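Long-range contacts in cell division control protein 73 (Saccharomyces cerevisiae, PDB 4DM4), which serves as a subunit of the PAF1 complex, which takes part in RNA polymerase II transcription initiation, elongation and transcription-coupled histone modification: residues S13-V18 with S28-P33; V44-N49 with F59-N64; V78-T83 with E99-C104; Y107-A112 with V128-N133. All coordinates share one frame; numbering follows the deposited sequence.

Interaction 1. Residues S13-V18 with S28-P33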
loop_
_atom_site.group_PDB
_atom_site.type_symbol
_atom_site.label_atom_id
_atom_site.label_comp_id
_atom_site.label_asym_id
_atom_site.label_seq_id
_atom_site.Cartn_x
_atom_site.Cartn_y
_atom_site.Cartn_z
ATOM N N SER A 13 -1.313 14.654 1.955
ATOM C CA SER A 13 -0.799 14.652 3.325
ATOM C C SER A 13 -0.422 13.247 3.788
ATOM O O SER A 13 0.508 13.082 4.579
ATOM C CB SER A 13 -1.855 15.219 4.270
ATOM O OG SER A 13 -3.045 14.447 4.205
ATOM N N SER A 14 -1.159 12.246 3.303
ATOM C CA SER A 14 -0.933 10.839 3.647
ATOM C C SER A 14 0.553 10.498 3.723
ATOM O O SER A 14 1.348 10.992 2.918
ATOM C CB SER A 14 -1.627 9.930 2.632
ATOM O OG SER A 14 -1.110 8.602 2.678
ATOM N N ILE A 15 0.918 9.647 4.685
ATOM C CA ILE A 15 2.319 9.283 4.918
ATOM C C ILE A 15 2.979 8.829 3.617
ATOM O O ILE A 15 4.069 9.278 3.268
ATOM C CB ILE A 15 2.467 8.214 6.054
ATOM C CG1 ILE A 15 3.941 7.903 6.331
ATOM C CG2 ILE A 15 1.681 6.932 5.730
ATOM C CD1 ILE A 15 4.181 7.118 7.612
ATOM N N LEU A 16 2.286 7.956 2.898
ATOM C CA LEU A 16 2.737 7.459 1.614
ATOM C C LEU A 16 1.718 7.839 0.549
ATOM O O LEU A 16 0.507 7.701 0.753
ATOM C CB LEU A 16 2.931 5.941 1.666
ATOM C CG LEU A 16 4.123 5.391 2.460
ATOM C CD1 LEU A 16 3.952 3.891 2.675
ATOM C CD2 LEU A 16 5.450 5.686 1.753
ATOM N N THR A 17 2.221 8.338 -0.574
ATOM C CA THR A 17 1.404 8.786 -1.701
ATOM C C THR A 17 2.096 8.290 -2.970
ATOM O O THR A 17 3.185 7.717 -2.898
ATOM C CB THR A 17 1.308 10.330 -1.772
ATOM O OG1 THR A 17 2.601 10.867 -2.058
ATOM C CG2 THR A 17 0.789 10.939 -0.471
ATOM N N VAL A 18 1.477 8.508 -4.130
ATOM C CA VAL A 18 2.079 8.105 -5.407
ATOM C C VAL A 18 3.423 8.838 -5.626
ATOM O O VAL A 18 4.281 8.348 -6.360
ATOM C CB VAL A 18 1.074 8.286 -6.599
ATOM C CG1 VAL A 18 1.743 8.096 -7.952
ATOM C CG2 VAL A 18 -0.082 7.296 -6.478
ATOM N N SER A 28 14.114 1.958 -0.505
ATOM C CA SER A 28 14.161 1.765 0.949
ATOM C C SER A 28 14.434 3.081 1.687
ATOM O O SER A 28 15.248 3.128 2.622
ATOM C CB SER A 28 15.191 0.691 1.334
ATOM O OG SER A 28 14.767 -0.589 0.915
ATOM N N LYS A 29 13.763 4.151 1.249
ATOM C CA LYS A 29 13.826 5.425 1.959
ATOM C C LYS A 29 12.486 6.133 2.010
ATOM O O LYS A 29 11.853 6.380 0.978
ATOM C CB LYS A 29 14.908 6.343 1.382
ATOM C CG LYS A 29 14.792 6.612 -0.104
ATOM C CD LYS A 29 15.834 7.613 -0.563
ATOM C CE LYS A 29 15.587 7.952 -2.015
ATOM N NZ LYS A 29 16.786 8.461 -2.732
ATOM N N TYR A 30 12.048 6.456 3.217
ATOM C CA TYR A 30 10.915 7.344 3.353
ATOM C C TYR A 30 11.322 8.772 2.989
ATOM O O TYR A 30 12.330 9.278 3.484
ATOM C CB TYR A 30 10.330 7.330 4.757
ATOM C CG TYR A 30 9.162 8.272 4.832
ATOM C CD1 TYR A 30 7.958 7.940 4.219
ATOM C CD2 TYR A 30 9.276 9.522 5.442
ATOM C CE1 TYR A 30 6.895 8.794 4.240
ATOM C CE2 TYR A 30 8.195 10.402 5.466
ATOM C CZ TYR A 30 7.007 10.015 4.860
ATOM O OH TYR A 30 5.911 10.840 4.855
ATOM N N VAL A 31 10.530 9.402 2.124
ATOM C CA VAL A 31 10.726 10.805 1.751
ATOM C C VAL A 31 9.418 11.551 2.017
ATOM O O VAL A 31 8.383 11.206 1.451
ATOM C CB VAL A 31 11.115 10.967 0.258
ATOM C CG1 VAL A 31 11.169 12.438 -0.127
ATOM C CG2 VAL A 31 12.452 10.318 -0.032
ATOM N N ASN A 32 9.467 12.551 2.889
ATOM C CA ASN A 32 8.298 13.384 3.180
ATOM C C ASN A 32 7.701 13.967 1.901
ATOM O O ASN A 32 8.437 14.546 1.111
ATOM C CB ASN A 32 8.667 14.517 4.135
ATOM C CG ASN A 32 7.450 15.151 4.776
ATOM O OD1 ASN A 32 6.655 15.837 4.119
ATOM N ND2 ASN A 32 7.289 14.914 6.074
ATOM N N PRO A 33 6.371 13.793 1.690
ATOM C CA PRO A 33 5.698 14.224 0.446
ATOM C C PRO A 33 5.814 15.716 0.148
ATOM O O PRO A 33 5.728 16.101 -1.012
ATOM C CB PRO A 33 4.222 13.863 0.684
ATOM C CG PRO A 33 4.230 12.851 1.754
ATOM C CD PRO A 33 5.422 13.150 2.622
#

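Interaction 2. Residues V44-N49 with F59-N64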
loop_
_atom_site.group_PDB
_atom_site.type_symbol
_atom_site.label_atom_id
_atom_site.label_comp_id
_atom_site.label_asym_id
_atom_site.label_seq_id
_atom_site.Cartn_x
_atom_site.Cartn_y
_atom_site.Cartn_z
ATOM N N VAL A 44 1.509 4.890 -10.653
ATOM C CA VAL A 44 2.904 4.535 -10.911
ATOM C C VAL A 44 3.002 3.008 -11.026
ATOM O O VAL A 44 2.276 2.288 -10.343
ATOM C CB VAL A 44 3.882 5.146 -9.839
ATOM C CG1 VAL A 44 3.594 4.624 -8.422
ATOM C CG2 VAL A 44 5.344 4.920 -10.214
ATOM N N ASN A 45 3.850 2.523 -11.927
ATOM C CA ASN A 45 4.134 1.092 -12.010
ATOM C C ASN A 45 5.471 0.818 -11.368
ATOM O O ASN A 45 6.411 1.595 -11.546
ATOM C CB ASN A 45 4.204 0.607 -13.462
ATOM C CG ASN A 45 2.922 0.846 -14.220
ATOM O OD1 ASN A 45 2.904 1.584 -15.198
ATOM N ND2 ASN A 45 1.836 0.231 -13.764
ATOM N N ILE A 46 5.559 -0.282 -10.627
ATOM C CA ILE A 46 6.847 -0.756 -10.138
ATOM C C ILE A 46 6.991 -2.258 -10.366
ATOM O O ILE A 46 6.002 -2.979 -10.529
ATOM C CB ILE A 46 7.088 -0.412 -8.638
ATOM C CG1 ILE A 46 6.063 -1.111 -7.742
ATOM C CG2 ILE A 46 7.087 1.116 -8.411
ATOM C CD1 ILE A 46 6.498 -1.227 -6.274
ATOM N N GLU A 47 8.235 -2.716 -10.377
ATOM C CA GLU A 47 8.533 -4.121 -10.554
ATOM C C GLU A 47 9.340 -4.607 -9.345
ATOM O O GLU A 47 10.215 -3.886 -8.845
ATOM C CB GLU A 47 9.287 -4.314 -11.876
ATOM C CG GLU A 47 9.564 -5.744 -12.268
ATOM C CD GLU A 47 10.164 -5.852 -13.657
ATOM O OE1 GLU A 47 9.442 -5.567 -14.642
ATOM O OE2 GLU A 47 11.353 -6.230 -13.764
ATOM N N LYS A 48 9.024 -5.810 -8.860
ATOM C CA LYS A 48 9.722 -6.374 -7.711
ATOM C C LYS A 48 10.110 -7.838 -7.917
ATOM O O LYS A 48 9.292 -8.657 -8.330
ATOM C CB LYS A 48 8.892 -6.199 -6.432
ATOM C CG LYS A 48 9.498 -6.807 -5.164
ATOM C CD LYS A 48 10.721 -6.048 -4.652
ATOM C CE LYS A 48 11.250 -6.714 -3.385
ATOM N NZ LYS A 48 12.618 -6.239 -3.035
ATOM N N ASN A 49 11.372 -8.143 -7.639
ATOM C CA ASN A 49 11.865 -9.520 -7.632
ATOM C C ASN A 49 11.830 -10.102 -6.235
ATOM O O ASN A 49 12.454 -9.567 -5.319
ATOM C CB ASN A 49 13.289 -9.580 -8.166
ATOM C CG ASN A 49 13.340 -9.993 -9.600
ATOM O OD1 ASN A 49 13.298 -9.148 -10.495
ATOM N ND2 ASN A 49 13.414 -11.311 -9.845
ATOM N N PHE A 59 3.658 -4.423 -10.431
ATOM C CA PHE A 59 2.560 -3.854 -9.673
ATOM C C PHE A 59 2.028 -2.596 -10.324
ATOM O O PHE A 59 2.793 -1.757 -10.807
ATOM C CB PHE A 59 3.018 -3.509 -8.251
ATOM C CG PHE A 59 3.380 -4.710 -7.432
ATOM C CD1 PHE A 59 2.404 -5.375 -6.695
ATOM C CD2 PHE A 59 4.687 -5.194 -7.419
ATOM C CE1 PHE A 59 2.719 -6.496 -5.931
ATOM C CE2 PHE A 59 5.014 -6.326 -6.656
ATOM C CZ PHE A 59 4.023 -6.979 -5.917
ATOM N N ILE A 60 0.710 -2.485 -10.326
ATOM C CA ILE A 60 0.021 -1.261 -10.652
ATOM C C ILE A 60 -0.308 -0.558 -9.323
ATOM O O ILE A 60 -1.056 -1.083 -8.498
ATOM C CB ILE A 60 -1.268 -1.564 -11.464
ATOM C CG1 ILE A 60 -0.909 -2.254 -12.793
ATOM C CG2 ILE A 60 -2.088 -0.282 -11.688
ATOM C CD1 ILE A 60 -2.054 -3.075 -13.405
ATOM N N ILE A 61 0.274 0.611 -9.099
ATOM C CA ILE A 61 -0.002 1.346 -7.871
ATOM C C ILE A 61 -0.837 2.576 -8.178
ATOM O O ILE A 61 -0.412 3.445 -8.932
ATOM C CB ILE A 61 1.292 1.702 -7.086
ATOM C CG1 ILE A 61 2.091 0.422 -6.789
ATOM C CG2 ILE A 61 0.941 2.425 -5.789
ATOM C CD1 ILE A 61 3.321 0.639 -5.922
ATOM N N VAL A 62 -2.040 2.621 -7.604
ATOM C CA VAL A 62 -3.005 3.685 -7.871
ATOM C C VAL A 62 -3.550 4.290 -6.577
ATOM O O VAL A 62 -3.699 3.589 -5.576
ATOM C CB VAL A 62 -4.210 3.190 -8.737
ATOM C CG1 VAL A 62 -3.851 3.151 -10.204
ATOM C CG2 VAL A 62 -4.728 1.829 -8.270
ATOM N N ASP A 63 -3.860 5.584 -6.609
ATOM C CA ASP A 63 -4.450 6.244 -5.454
ATOM C C ASP A 63 -5.938 6.550 -5.666
ATOM O O ASP A 63 -6.505 7.383 -4.978
ATOM C CB ASP A 63 -3.652 7.510 -5.057
ATOM C CG ASP A 63 -3.722 8.633 -6.100
ATOM O OD1 ASP A 63 -4.537 8.572 -7.046
ATOM O OD2 ASP A 63 -2.959 9.619 -5.952
ATOM N N ASN A 64 -6.560 5.858 -6.615
ATOM C CA ASN A 64 -7.947 6.132 -6.989
ATOM C C ASN A 64 -8.534 4.986 -7.807
ATOM O O ASN A 64 -7.810 4.078 -8.223
ATOM C CB ASN A 64 -8.041 7.440 -7.782
ATOM C CG ASN A 64 -7.354 7.347 -9.139
ATOM O OD1 ASN A 64 -6.142 7.532 -9.262
ATOM N ND2 ASN A 64 -8.131 7.061 -10.161
#

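Interaction 3. Residues V78-T83 with E99-C104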
loop_
_atom_site.group_PDB
_atom_site.type_symbol
_atom_site.label_atom_id
_atom_site.label_comp_id
_atom_site.label_asym_id
_atom_site.label_seq_id
_atom_site.Cartn_x
_atom_site.Cartn_y
_atom_site.Cartn_z
ATOM N N VAL A 78 -4.212 -6.707 -4.371
ATOM C CA VAL A 78 -3.531 -7.556 -3.401
ATOM C C VAL A 78 -3.216 -6.824 -2.100
ATOM O O VAL A 78 -2.919 -7.455 -1.095
ATOM C CB VAL A 78 -2.193 -8.131 -3.958
ATOM C CG1 VAL A 78 -2.462 -9.149 -5.027
ATOM C CG2 VAL A 78 -1.261 -6.996 -4.465
ATOM N N ALA A 79 -3.245 -5.497 -2.129
ATOM C CA ALA A 79 -2.974 -4.723 -0.925
ATOM C C ALA A 79 -3.607 -3.347 -0.963
ATOM O O ALA A 79 -3.750 -2.735 -2.026
ATOM C CB ALA A 79 -1.463 -4.610 -0.669
ATOM N N ILE A 80 -3.990 -2.876 0.220
ATOM C CA ILE A 80 -4.506 -1.536 0.398
ATOM C C ILE A 80 -3.720 -0.844 1.511
ATOM O O ILE A 80 -3.648 -1.353 2.633
ATOM C CB ILE A 80 -6.018 -1.565 0.707
ATOM C CG1 ILE A 80 -6.769 -2.157 -0.500
ATOM C CG2 ILE A 80 -6.532 -0.147 1.082
ATOM C CD1 ILE A 80 -8.216 -2.345 -0.306
ATOM N N PHE A 81 -3.116 0.295 1.184
ATOM C CA PHE A 81 -2.420 1.131 2.162
ATOM C C PHE A 81 -3.412 2.158 2.683
ATOM O O PHE A 81 -4.056 2.844 1.900
ATOM C CB PHE A 81 -1.243 1.865 1.515
ATOM C CG PHE A 81 -0.077 0.974 1.150
ATOM C CD1 PHE A 81 -0.225 -0.403 1.024
ATOM C CD2 PHE A 81 1.172 1.531 0.904
ATOM C CE1 PHE A 81 0.847 -1.212 0.679
ATOM C CE2 PHE A 81 2.257 0.724 0.555
ATOM C CZ PHE A 81 2.088 -0.652 0.441
ATOM N N THR A 82 -3.538 2.255 3.999
ATOM C CA THR A 82 -4.525 3.157 4.582
ATOM C C THR A 82 -3.893 4.122 5.568
ATOM O O THR A 82 -2.887 3.812 6.207
ATOM C CB THR A 82 -5.724 2.389 5.228
ATOM O OG1 THR A 82 -6.699 3.327 5.699
ATOM C CG2 THR A 82 -5.272 1.495 6.386
ATOM N N THR A 83 -4.498 5.301 5.668
ATOM C CA THR A 83 -4.108 6.312 6.644
ATOM C C THR A 83 -5.092 6.345 7.796
ATOM O O THR A 83 -4.872 7.049 8.787
ATOM C CB THR A 83 -4.117 7.708 6.016
ATOM O OG1 THR A 83 -5.291 7.849 5.194
ATOM C CG2 THR A 83 -2.878 7.903 5.186
ATOM N N GLU A 99 -15.680 -5.187 5.672
ATOM C CA GLU A 99 -15.792 -5.977 4.449
ATOM C C GLU A 99 -14.535 -5.892 3.584
ATOM O O GLU A 99 -14.045 -6.911 3.090
ATOM C CB GLU A 99 -17.020 -5.535 3.642
ATOM N N LEU A 100 -14.010 -4.679 3.418
ATOM C CA LEU A 100 -12.874 -4.436 2.538
ATOM C C LEU A 100 -11.638 -5.229 2.955
ATOM O O LEU A 100 -10.964 -5.833 2.118
ATOM C CB LEU A 100 -12.548 -2.936 2.495
ATOM C CG LEU A 100 -11.317 -2.489 1.714
ATOM C CD1 LEU A 100 -11.476 -2.794 0.225
ATOM C CD2 LEU A 100 -11.055 -1.004 1.941
ATOM N N PHE A 101 -11.346 -5.220 4.250
ATOM C CA PHE A 101 -10.131 -5.857 4.744
ATOM C C PHE A 101 -10.276 -7.363 4.973
ATOM O O PHE A 101 -9.284 -8.049 5.219
ATOM C CB PHE A 101 -9.569 -5.106 5.957
ATOM C CG PHE A 101 -9.163 -3.694 5.639
ATOM C CD1 PHE A 101 -8.247 -3.436 4.621
ATOM C CD2 PHE A 101 -9.708 -2.624 6.334
ATOM C CE1 PHE A 101 -7.874 -2.137 4.305
ATOM C CE2 PHE A 101 -9.336 -1.317 6.029
ATOM C CZ PHE A 101 -8.417 -1.076 5.009
ATOM N N GLN A 102 -11.498 -7.877 4.859
ATOM C CA GLN A 102 -11.693 -9.319 4.721
ATOM C C GLN A 102 -11.389 -9.745 3.279
ATOM O O GLN A 102 -11.020 -10.892 3.026
ATOM C CB GLN A 102 -13.111 -9.729 5.125
ATOM N N ARG A 103 -11.522 -8.809 2.340
ATOM C CA ARG A 103 -11.338 -9.104 0.916
ATOM C C ARG A 103 -9.928 -8.828 0.407
ATOM O O ARG A 103 -9.419 -9.570 -0.436
ATOM C CB ARG A 103 -12.352 -8.324 0.070
ATOM C CG ARG A 103 -13.820 -8.685 0.340
ATOM C CD ARG A 103 -14.130 -10.142 0.020
ATOM N NE ARG A 103 -14.063 -10.432 -1.412
ATOM C CZ ARG A 103 -15.117 -10.463 -2.229
ATOM N NH1 ARG A 103 -16.341 -10.212 -1.771
ATOM N NH2 ARG A 103 -14.943 -10.739 -3.517
ATOM N N CYS A 104 -9.317 -7.751 0.901
ATOM C CA CYS A 104 -7.964 -7.359 0.510
ATOM C C CYS A 104 -7.123 -7.164 1.764
ATOM O O CYS A 104 -7.641 -6.771 2.809
ATOM C CB CYS A 104 -7.962 -6.048 -0.290
ATOM S SG CYS A 104 -9.181 -5.940 -1.619
#

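Interaction 4. Residues Y107-A112 with V128-N133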
loop_
_atom_site.group_PDB
_atom_site.type_symbol
_atom_site.label_atom_id
_atom_site.label_comp_id
_atom_site.label_asym_id
_atom_site.label_seq_id
_atom_site.Cartn_x
_atom_site.Cartn_y
_atom_site.Cartn_z
ATOM N N TYR A 107 -2.734 -2.511 4.987
ATOM C CA TYR A 107 -1.547 -2.011 5.692
ATOM C C TYR A 107 -1.766 -0.585 6.215
ATOM O O TYR A 107 -2.244 0.282 5.483
ATOM C CB TYR A 107 -0.318 -2.020 4.770
ATOM C CG TYR A 107 0.147 -3.400 4.346
ATOM C CD1 TYR A 107 -0.354 -4.002 3.188
ATOM C CD2 TYR A 107 1.092 -4.100 5.099
ATOM C CE1 TYR A 107 0.067 -5.266 2.792
ATOM C CE2 TYR A 107 1.525 -5.370 4.711
ATOM C CZ TYR A 107 1.009 -5.946 3.555
ATOM O OH TYR A 107 1.431 -7.208 3.173
ATOM N N TYR A 108 -1.421 -0.360 7.482
ATOM C CA TYR A 108 -1.461 0.965 8.093
ATOM C C TYR A 108 -0.043 1.407 8.445
ATOM O O TYR A 108 0.590 0.849 9.340
ATOM C CB TYR A 108 -2.360 0.984 9.346
ATOM C CG TYR A 108 -2.385 2.326 10.061
ATOM C CD1 TYR A 108 -1.735 2.503 11.289
ATOM C CD2 TYR A 108 -3.073 3.419 9.516
ATOM C CE1 TYR A 108 -1.758 3.737 11.947
ATOM C CE2 TYR A 108 -3.103 4.660 10.168
ATOM C CZ TYR A 108 -2.441 4.811 11.376
ATOM O OH TYR A 108 -2.472 6.033 12.017
ATOM N N PHE A 109 0.450 2.399 7.716
ATOM C CA PHE A 109 1.783 2.922 7.932
ATOM C C PHE A 109 1.692 4.165 8.793
ATOM O O PHE A 109 0.901 5.058 8.512
ATOM C CB PHE A 109 2.441 3.271 6.598
ATOM C CG PHE A 109 2.847 2.075 5.784
ATOM C CD1 PHE A 109 4.108 1.510 5.937
ATOM C CD2 PHE A 109 1.975 1.526 4.850
ATOM C CE1 PHE A 109 4.493 0.395 5.170
ATOM C CE2 PHE A 109 2.348 0.411 4.084
ATOM C CZ PHE A 109 3.609 -0.148 4.242
ATOM N N HIS A 110 2.503 4.220 9.844
ATOM C CA HIS A 110 2.577 5.403 10.699
ATOM C C HIS A 110 3.953 5.489 11.337
ATOM O O HIS A 110 4.758 4.563 11.205
ATOM C CB HIS A 110 1.499 5.351 11.783
ATOM C CG HIS A 110 1.800 4.385 12.887
ATOM N ND1 HIS A 110 1.830 3.020 12.695
ATOM C CD2 HIS A 110 2.082 4.587 14.194
ATOM C CE1 HIS A 110 2.125 2.424 13.836
ATOM N NE2 HIS A 110 2.280 3.353 14.763
ATOM N N PHE A 111 4.205 6.596 12.035
ATOM C CA PHE A 111 5.446 6.798 12.771
ATOM C C PHE A 111 5.338 6.344 14.226
ATOM O O PHE A 111 4.320 6.579 14.897
ATOM C CB PHE A 111 5.868 8.271 12.707
ATOM C CG PHE A 111 6.299 8.717 11.334
ATOM C CD1 PHE A 111 7.575 8.415 10.854
ATOM C CD2 PHE A 111 5.429 9.434 10.515
ATOM C CE1 PHE A 111 7.976 8.818 9.575
ATOM C CE2 PHE A 111 5.821 9.848 9.233
ATOM C CZ PHE A 111 7.096 9.536 8.764
ATOM N N ALA A 112 6.395 5.694 14.708
ATOM C CA ALA A 112 6.509 5.328 16.115
ATOM C C ALA A 112 6.341 6.572 16.976
ATOM O O ALA A 112 6.887 7.628 16.657
ATOM C CB ALA A 112 7.862 4.672 16.386
ATOM N N VAL A 128 2.322 -0.896 10.328
ATOM C CA VAL A 128 3.746 -0.846 10.007
ATOM C C VAL A 128 4.381 0.468 10.480
ATOM O O VAL A 128 3.980 1.566 10.073
ATOM C CB VAL A 128 3.999 -1.064 8.506
ATOM C CG1 VAL A 128 5.490 -0.967 8.202
ATOM C CG2 VAL A 128 3.463 -2.424 8.081
ATOM N N GLU A 129 5.390 0.329 11.330
ATOM C CA GLU A 129 5.934 1.443 12.085
ATOM C C GLU A 129 7.211 1.992 11.461
ATOM O O GLU A 129 8.186 1.264 11.287
ATOM C CB GLU A 129 6.209 0.965 13.501
ATOM C CG GLU A 129 6.102 2.022 14.556
ATOM C CD GLU A 129 6.030 1.425 15.946
ATOM O OE1 GLU A 129 6.988 0.722 16.338
ATOM O OE2 GLU A 129 5.010 1.653 16.636
ATOM N N LEU A 130 7.191 3.278 11.118
ATOM C CA LEU A 130 8.380 3.974 10.658
ATOM C C LEU A 130 8.997 4.756 11.808
ATOM O O LEU A 130 8.302 5.127 12.761
ATOM C CB LEU A 130 8.049 4.908 9.491
ATOM C CG LEU A 130 8.068 4.330 8.065
ATOM C CD1 LEU A 130 7.166 3.136 7.917
ATOM C CD2 LEU A 130 7.683 5.397 7.043
ATOM N N ASP A 131 10.301 4.986 11.728
ATOM C CA ASP A 131 11.005 5.774 12.738
ATOM C C ASP A 131 10.960 7.240 12.345
ATOM O O ASP A 131 11.207 7.589 11.189
ATOM C CB ASP A 131 12.460 5.311 12.882
ATOM C CG ASP A 131 13.111 5.816 14.159
ATOM O OD1 ASP A 131 13.424 4.980 15.029
ATOM O OD2 ASP A 131 13.308 7.042 14.297
ATOM N N LYS A 132 10.639 8.097 13.310
ATOM C CA LYS A 132 10.539 9.529 13.046
ATOM C C LYS A 132 11.872 10.123 12.569
ATOM O O LYS A 132 11.897 10.968 11.671
ATOM C CB LYS A 132 10.050 10.266 14.298
ATOM C CG LYS A 132 8.543 10.159 14.558
ATOM C CD LYS A 132 7.845 11.486 14.304
ATOM C CE LYS A 132 6.370 11.446 14.711
ATOM N NZ LYS A 132 6.165 11.476 16.192
ATOM N N ASN A 133 12.974 9.661 13.151
ATOM C CA ASN A 133 14.257 10.338 12.973
ATOM C C ASN A 133 15.384 9.519 12.348
ATOM O O ASN A 133 16.327 10.087 11.790
ATOM C CB ASN A 133 14.726 10.905 14.312
ATOM C CG ASN A 133 13.653 11.727 15.001
ATOM O OD1 ASN A 133 13.399 11.553 16.192
ATOM N ND2 ASN A 133 13.013 12.622 14.252
HETATM O O HOH W 1 9.843 7.414 16.072
#

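Interaction 1. Residues S13-V18 with S28-P33
Tyr-30 presents the edge of its ring to the backbone of Ile-15, and its hydroxyl closes the contact. Tyr-30 OH donates to Ile-15 O over 2.9 Å, coming in the carbonyl plane onto a lone pair, with a C=O...donor angle of 127°. The phenol can span the distance because CG lies opposite the backbone N (chi1 180°), which swings the ring out from its own chain. On the way it crosses the side chain of Ile-15 at a slant, with Ile-15 CG1 3.7 Å from Tyr-30 CE1. Leu-16 adds a looser touch at the ring's edge, where its CD2 stands 4.2 Å from Tyr-30 CD1. Pro-33 fills in beside the phenol, its CG 3.6 Å from Ser-14 O and close to Ile-15 O as well. Within 13-18, Ser-14 OG donates to Leu-16 O at 2.7 Å and so links two positions of this loop, the hydroxyl sitting above the carbonyl plane. Asn-20 gives Ile-15 O a second donor, and Phe-111 meets the Tyr-30 ring edge-to-face. Segment 13-18 follows the first strand and precedes the first helix, the topological position of the phosphate-binding loop in P-loop GTPases, a resemblance of fold that does not by itself show nucleotide binding here. Here the chemistry is one directed phenol-to-carbonyl bond set among apolar carbons: it satisfies a buried tyrosine hydroxyl and contributes to holding the two loops against each other.

Interaction 2. Residues V44-N49 with F59-N64
Ile-46 turns CG1 into the cramped slot between its backbone N and carbonyl carbon (chi1 63°), while Ile-61 sets its own CG1 opposite the carbonyl carbon (chi1 -56°). These two choices bring the branches together at a slant, with Ile-46 CD1 3.7 Å from Ile-61 CD1. Phe-59 CB lies 3.9 Å from Ile-46 CG1, and the ring beyond it turns its edge to the neighbouring strand: Lys-48 CB sits near the ring plane, 3.9 Å from Phe-59 CE2. Val-44 and Ile-61 run side by side, pointing the same way. On the other face Asn-45 lies alongside Ile-60, its ND2 3.8 Å from Ile-60 CG1. Beneath the side chains, two hydrogen-bonded antiparallel pairs carry the backbone. Val-44 N reaches Ile-61 O at 3.0 Å and the reverse bond runs from Ile-61 N to Val-44 O, while Phe-59 N gives Ile-46 O a 2.8 Å bond answered by Ile-46 N to Phe-59 O. The N-to-C directions of the two short strands lie 147° apart, antiparallel with a twist. Together the strands form a hairpin at one border of the mixed sheet, 43-48 outermost and 57-62 pairing on its other side with strand 5-7. The face with Val-44, Ile-46, Phe-59 and Ile-61 is covered by helices 21-27 and 138-155; from the latter, Trp-146 packs on Ile-46 and makes a cation-pi contact with Lys-48.

Interaction 3. Residues V78-T83 with E99-C104
Ile-80 is the centre of this contact, with the most surface buried, meeting Leu-100, Phe-101 and Cys-104 at the end of helix 97-103. Its CG1 stands opposite the carbonyl carbon (chi1 -63°), which sends CD1 to Leu-100 and Cys-104 and leaves CG2 for Phe-101. Ile-80 and Leu-100 meet tip to tip, CD1 to CD1 at 3.3 Å, tighter than usual van der Waals contact. The same Ile-80 CD1 lies 3.7 Å from Cys-104 CB, with the sulfur a little farther on. Phe-101 comes next in buried surface: its ring crosses Ile-80 at a slant and offers an edge, CE1 lying 4.0 Å from Ile-80 CG2. Leu-100 CD2 covers one face of that ring, displaced toward the rim, and Cys-104 O lies in plane at its edge. Thr-82 CG2 is a looser neighbour, 4.3 Å from Phe-101 CZ, while Thr-82 OG1 bonds to Gly-84. Cys-104 leaves the helix, but its N still donates to Leu-100 O at 2.8 Å, which is consistent with its CB being held against Ile-80. An alanine at Ile-80 would lack CG1, CG2 and CD1, which would probably leave a gap beside Leu-100 CD1 and Cys-104 CB and a thinner contact at the Phe-101 edge. Helix 97-103 belongs to the beta-alpha-beta unit that links strand 77-82 to its sheet neighbour 105-111. The short axes come within 9.5 Å of each other, their directions 139° apart, and the other side of strand 77-82, with Val-78 and Ala-79, packs on helix 138-155.

Interaction 4. Residues Y107-A112 with V128-N133
Val-128 lies alongside Phe-109, both pointing the same way from neighbouring strands. Starting at the root, Val-128 CB is 3.6 Å from Phe-109 CD1. CG1, opposite the backbone N (chi1 178°), comes to 3.5 Å from Phe-109 CE1, and CG2 sits over a face of that ring while touching the edge of Tyr-107 at CD2, 4.2 Å away. On the face with His-110 and Glu-129 the imidazole and the carboxylate cross at a slant: His-110 NE2 is 3.7 Å from Glu-129 OE2, the ring and carboxylate planes 67° apart, and buried His-110 ND1 has no partner. A glycine at His-110 removes the imidazole, and the Glu-129 carboxylate would probably be freer to turn. Backbone bonds alternate from strand to strand: Val-128 N to Tyr-108 O at 2.6 Å, then His-110 N to Val-128 O, Leu-130 N to His-110 O and Ala-112 N to Leu-130 O. Beyond the strands a water joins Ala-112 O to Lys-132 N, and Asp-131 OD2 makes an Asx turn with Asn-133 N. This parallel pair, joined through helix 118-122, is a beta-alpha-beta unit at the far edge of the GTPase-like sheet.

Along the chain the four contacts come in series, and all belong to the C-terminal GTPase-like domain of Cdc73. Interactions 2, 3 and 4 share one mixed sheet of strand order 43-48, 57-62, 5-7, 77-82, 105-111, 125-130; interaction 2 holds one border and interaction 4 the other, their centres about 21 Å apart and their nearest atoms about 9 Å. Between them, interaction 3 joins interaction 4 through probable backbone hydrogen bonds of Ile-80 and Thr-82 with Tyr-107. Interaction 1, two loops flanking helix 21-27, lies about 11 Å centre to centre from interaction 4 and packs Ile-15 and Leu-16 on Phe-109. Its segment 13-18 also touches interactions 2 and 3, so that loop reaches all three.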